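Local structure of flavodoxin (Methanosarcina acetivorans C2A, 5WID) at residues A3-L8 / V30-I35; E26-D31 / L133-A138. The protein probably carries electrons as a flavodoxin, holding a flavin mononucleotide cofactor at one end of its alpha/beta fold. All blocks are in the same frame, centred on the assembly; numbering follows the deposited sequence.

Contact 1. Residues A3-L8 / V30-I35; sequences AIVVYL and VDVQVI. With ACT (acetate ion), chain F.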
# COMPACT_ATOMS: atom_id res chain seq x y z
N ALA A 3 -8.81 0.06 -7.39
CA ALA A 3 -7.62 -0.12 -6.57
C ALA A 3 -8.00 0.09 -5.11
O ALA A 3 -8.95 0.80 -4.79
CB ALA A 3 -6.51 0.86 -6.95
N ILE A 4 -7.23 -0.53 -4.22
CA ILE A 4 -7.42 -0.34 -2.79
C ILE A 4 -6.07 -0.02 -2.17
O ILE A 4 -5.06 -0.63 -2.53
CB ILE A 4 -8.10 -1.56 -2.15
CG1 ILE A 4 -8.37 -1.34 -0.67
CG2 ILE A 4 -7.29 -2.83 -2.34
CD1 ILE A 4 -9.66 -2.04 -0.23
N VAL A 5 -6.04 0.99 -1.31
CA VAL A 5 -4.83 1.41 -0.60
C VAL A 5 -5.09 1.15 0.88
O VAL A 5 -5.91 1.83 1.50
CB VAL A 5 -4.48 2.88 -0.84
CG1 VAL A 5 -3.15 3.23 -0.15
CG2 VAL A 5 -4.44 3.22 -2.36
N VAL A 6 -4.41 0.15 1.44
CA VAL A 6 -4.65 -0.34 2.80
C VAL A 6 -3.45 0.03 3.65
O VAL A 6 -2.31 -0.16 3.22
CB VAL A 6 -4.83 -1.87 2.82
CG1 VAL A 6 -5.11 -2.37 4.26
CG2 VAL A 6 -5.92 -2.30 1.85
N TYR A 7 -3.68 0.52 4.87
CA TYR A 7 -2.55 1.00 5.67
C TYR A 7 -2.75 0.73 7.15
O TYR A 7 -3.87 0.57 7.65
CB TYR A 7 -2.31 2.51 5.45
CG TYR A 7 -3.49 3.34 5.87
CD1 TYR A 7 -4.55 3.58 5.01
CD2 TYR A 7 -3.57 3.84 7.17
CE1 TYR A 7 -5.66 4.31 5.42
CE2 TYR A 7 -4.68 4.57 7.59
CZ TYR A 7 -5.72 4.80 6.71
OH TYR A 7 -6.82 5.53 7.11
N LEU A 8 -1.61 0.68 7.85
CA LEU A 8 -1.54 0.77 9.31
C LEU A 8 -0.74 2.02 9.64
O LEU A 8 0.34 2.23 9.08
CB LEU A 8 -0.86 -0.46 9.92
CG LEU A 8 -0.85 -0.51 11.46
CD1 LEU A 8 -0.89 -1.96 11.96
CD2 LEU A 8 0.39 0.20 12.02
N VAL A 30 -9.36 6.08 -11.99
CA VAL A 30 -9.49 4.71 -11.51
C VAL A 30 -10.15 4.77 -10.14
O VAL A 30 -9.77 5.61 -9.32
CB VAL A 30 -8.12 4.00 -11.46
CG1 VAL A 30 -8.21 2.69 -10.70
CG2 VAL A 30 -7.60 3.77 -12.87
N ASP A 31 -11.17 3.94 -9.93
CA ASP A 31 -11.85 3.90 -8.64
C ASP A 31 -10.88 3.44 -7.57
O ASP A 31 -10.05 2.56 -7.79
CB ASP A 31 -13.05 2.96 -8.70
CG ASP A 31 -14.16 3.48 -9.57
OD1 ASP A 31 -14.30 4.71 -9.69
OD2 ASP A 31 -14.91 2.65 -10.14
N VAL A 32 -10.97 4.05 -6.39
CA VAL A 32 -10.04 3.72 -5.31
C VAL A 32 -10.73 3.90 -3.97
O VAL A 32 -11.61 4.76 -3.81
CB VAL A 32 -8.75 4.57 -5.41
CG1 VAL A 32 -9.06 6.03 -5.24
CG2 VAL A 32 -7.72 4.12 -4.37
N GLN A 33 -10.35 3.08 -3.01
CA GLN A 33 -10.68 3.38 -1.63
C GLN A 33 -9.41 3.29 -0.80
O GLN A 33 -8.58 2.40 -1.00
CB GLN A 33 -11.81 2.47 -1.10
CG GLN A 33 -11.46 1.23 -0.33
CD GLN A 33 -12.68 0.34 -0.13
OE1 GLN A 33 -12.95 -0.56 -0.94
NE2 GLN A 33 -13.44 0.60 0.93
N VAL A 34 -9.24 4.27 0.07
CA VAL A 34 -8.11 4.35 0.99
C VAL A 34 -8.66 3.99 2.35
O VAL A 34 -9.60 4.65 2.83
CB VAL A 34 -7.48 5.75 0.99
CG1 VAL A 34 -6.35 5.83 2.01
CG2 VAL A 34 -6.99 6.10 -0.42
N ILE A 35 -8.14 2.93 2.95
CA ILE A 35 -8.82 2.35 4.10
C ILE A 35 -7.80 1.72 5.05
O ILE A 35 -6.83 1.09 4.63
CB ILE A 35 -9.88 1.33 3.63
CG1 ILE A 35 -10.72 0.83 4.81
CG2 ILE A 35 -9.26 0.19 2.84
CD1 ILE A 35 -12.01 0.16 4.35
C ACT F . -8.31 5.40 10.11
O ACT F . -8.42 4.91 11.26
OXT ACT F . -7.16 5.59 9.64
CH3 ACT F . -9.52 5.76 9.32
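The phenol ring of Tyr7 has an acetate ion, probably from the crystallisation liquor, at its edge near the ring plane, while the carbonyl carbon of Ile35 and CG1 of Val34 approach obliquely. The Tyr7 OH donates a hydrogen bond of 2.6 Å to OXT of the acetate. CG of Tyr7 sits in the crowded position between backbone N and carbonyl carbon (chi1 62°), which swings the ring across to strand 31-35, so that CE1 lies 3.4 Å from C of Ile35 and 3.8 Å from CG1 of Val34. Lys15 and Ala18 of helix 13-27 also touch it. An alanine in place of Tyr7 removes the ring and its hydroxyl, and would probably leave Val34 CG1 and the Ile35 carbonyl less well covered. A second flat group, the Gln33 amide, runs beside Ile4, its OE1 3.7 Å from Ile4 CD1; Lys2 NZ hydrogen-bonds to this OE1 and Glu44 OE2 to NE2 of Gln33.

The strands run parallel, joined by five main-chain hydrogen bonds. The straightest is Val5 N to Gln33 O, 2.9 Å at 173°; Tyr7 N to Ile35 O, 3.2 Å, is more bent. Ala3, Val5, Val32 and Val34 share one face of the sheet, where Val5 CG2 meets Val32 CG2 at 4.0 Å. On the other, near helix 42-47, the side chains of Ile4 and Ile35 cross obliquely, Ile4 CD1 3.8 Å from Ile35 CG2. Joined through helix 13-27, the strands form the first beta-alpha-beta crossover of the flavodoxin fold, and Tyr7 leads into the FMN-binding residues Ser9 to Thr14 at the start of that helix.

Contact 2. Residues E26-D31 / L133-A138; sequences ESKNVD and LGIDIA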
# COMPACT_ATOMS: atom_id res chain seq x y z
N GLU A 26 -7.04 8.41 -8.02
CA GLU A 26 -8.25 9.14 -8.43
C GLU A 26 -7.99 10.04 -9.63
O GLU A 26 -8.84 10.18 -10.51
CB GLU A 26 -8.77 10.02 -7.28
CG GLU A 26 -9.52 9.30 -6.19
CD GLU A 26 -9.75 10.18 -4.96
OE1 GLU A 26 -9.35 11.36 -4.97
OE2 GLU A 26 -10.34 9.68 -3.98
N SER A 27 -6.83 10.71 -9.64
CA SER A 27 -6.53 11.69 -10.68
C SER A 27 -6.51 11.08 -12.07
O SER A 27 -6.60 11.82 -13.06
CB SER A 27 -5.20 12.39 -10.38
OG SER A 27 -4.08 11.59 -10.75
N LYS A 28 -6.39 9.76 -12.18
CA LYS A 28 -6.39 9.07 -13.46
C LYS A 28 -7.69 8.33 -13.71
O LYS A 28 -7.74 7.44 -14.57
CB LYS A 28 -5.20 8.11 -13.55
CG LYS A 28 -3.84 8.79 -13.39
CD LYS A 28 -3.77 10.09 -14.16
CE LYS A 28 -3.24 9.87 -15.55
NZ LYS A 28 -2.85 11.15 -16.21
N ASN A 29 -8.74 8.65 -12.95
CA ASN A 29 -10.08 8.09 -13.13
C ASN A 29 -10.12 6.58 -12.96
O ASN A 29 -10.83 5.86 -13.67
CB ASN A 29 -10.65 8.50 -14.49
CG ASN A 29 -11.28 9.87 -14.45
OD1 ASN A 29 -10.65 10.86 -14.82
ND2 ASN A 29 -12.51 9.94 -13.96
N VAL A 30 -9.36 6.08 -11.99
CA VAL A 30 -9.49 4.71 -11.51
C VAL A 30 -10.15 4.77 -10.14
O VAL A 30 -9.77 5.61 -9.32
CB VAL A 30 -8.12 4.00 -11.46
CG1 VAL A 30 -8.21 2.69 -10.70
CG2 VAL A 30 -7.60 3.77 -12.87
N ASP A 31 -11.17 3.94 -9.93
CA ASP A 31 -11.85 3.90 -8.64
C ASP A 31 -10.88 3.44 -7.57
O ASP A 31 -10.05 2.56 -7.79
CB ASP A 31 -13.05 2.96 -8.70
CG ASP A 31 -14.16 3.48 -9.57
OD1 ASP A 31 -14.30 4.71 -9.69
OD2 ASP A 31 -14.91 2.65 -10.14
N LEU A 133 3.24 7.68 -7.12
CA LEU A 133 3.04 6.24 -7.02
C LEU A 133 1.60 5.87 -7.35
O LEU A 133 1.35 4.88 -8.06
CB LEU A 133 3.44 5.73 -5.62
CG LEU A 133 3.14 4.24 -5.37
CD1 LEU A 133 3.88 3.33 -6.36
CD2 LEU A 133 3.50 3.88 -3.93
N GLY A 134 0.63 6.68 -6.89
CA GLY A 134 -0.76 6.40 -7.20
C GLY A 134 -1.08 6.56 -8.67
O GLY A 134 -1.79 5.73 -9.25
N ILE A 135 -0.55 7.61 -9.31
CA ILE A 135 -0.70 7.75 -10.76
C ILE A 135 -0.16 6.51 -11.46
O ILE A 135 -0.81 5.95 -12.36
CB ILE A 135 0.00 9.02 -11.27
CG1 ILE A 135 -0.73 10.28 -10.77
CG2 ILE A 135 0.09 9.02 -12.80
CD1 ILE A 135 0.09 11.57 -10.93
N ASP A 136 1.03 6.06 -11.06
CA ASP A 136 1.63 4.88 -11.68
C ASP A 136 0.76 3.65 -11.49
O ASP A 136 0.61 2.83 -12.41
CB ASP A 136 3.03 4.62 -11.13
CG ASP A 136 4.06 5.68 -11.52
OD1 ASP A 136 3.80 6.48 -12.45
OD2 ASP A 136 5.14 5.69 -10.89
N ILE A 137 0.19 3.48 -10.29
CA ILE A 137 -0.71 2.34 -10.05
C ILE A 137 -1.90 2.40 -10.99
O ILE A 137 -2.29 1.40 -11.60
CB ILE A 137 -1.16 2.31 -8.58
CG1 ILE A 137 0.01 1.97 -7.64
CG2 ILE A 137 -2.27 1.28 -8.39
CD1 ILE A 137 -0.34 2.20 -6.16
N ALA A 138 -2.52 3.58 -11.10
CA ALA A 138 -3.67 3.72 -11.99
C ALA A 138 -3.30 3.39 -13.43
O ALA A 138 -4.06 2.71 -14.13
CB ALA A 138 -4.24 5.14 -11.88
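Lys28 starts its path at CB, which presses on CB of Ala138 at 3.5 Å, the tightest touch between the two segments. CG of Lys28, placed beside the backbone N and anti to the carbonyl carbon, lies 4.0 Å from CG2 of Ile135 and still borders the Ala138 methyl. Bends at chi2 (-43°) and chi3 (-91°) keep CD and CE alongside that same CG2 of Ile135, and NZ, the tip, stands farther off. The side chain also brushes Glu139, the next residue of helix 124-143. The contact is thus made by the aliphatic chain from CB to CE, with CB and CG closest.

On one flank of it, Ser27 lays OG against CG1 of Ile135 at 3.6 Å; the hydroxyl's polar partner is the carbonyl O of Gly24, one turn back in its own helix. On the other, Val30 puts CG2 3.8 Å from CB of Ala138, making that single methyl the meeting point of Lys28 and Val30. The backbone sets this up: Asn29 N returns to Glu26 O at 2.9 Å, and Asn29 takes a left-handed conformation (phi 61°), turning the chain from the end of helix 13-27 towards strand 31-36. Lys142 NZ binds the carbonyl O of Lys28, a polar tie beside the apolar ones.

Further into the fold, Ile137 packs on Ile21 and Ile25 of helix 13-27 and on strand 50-58. This is the side-by-side packing of the first and last helices on one face of the parallel sheet, as in the flavodoxin-like three-layer alpha/beta sandwich.

Overall arrangement
From the N terminus the chain runs through strand 2-8 and helix 13-27 and returns in strand 31-36, where contact 1 closes a short loop, 22 residues at its closest ends. Contact 2 departs from the same turn, sharing Val30 and Asp31, and closes only after 102 residues, on the C-terminal helix 124-143. Because it starts inside the span of contact 1 and ends far beyond it, the two loops overlap and cross and neither nests in the other. They touch where Val32 CG1 meets Glu26 CG at 3.4 Å. Together they fasten the edge strand to the sheet and the first helix's end to the last helix.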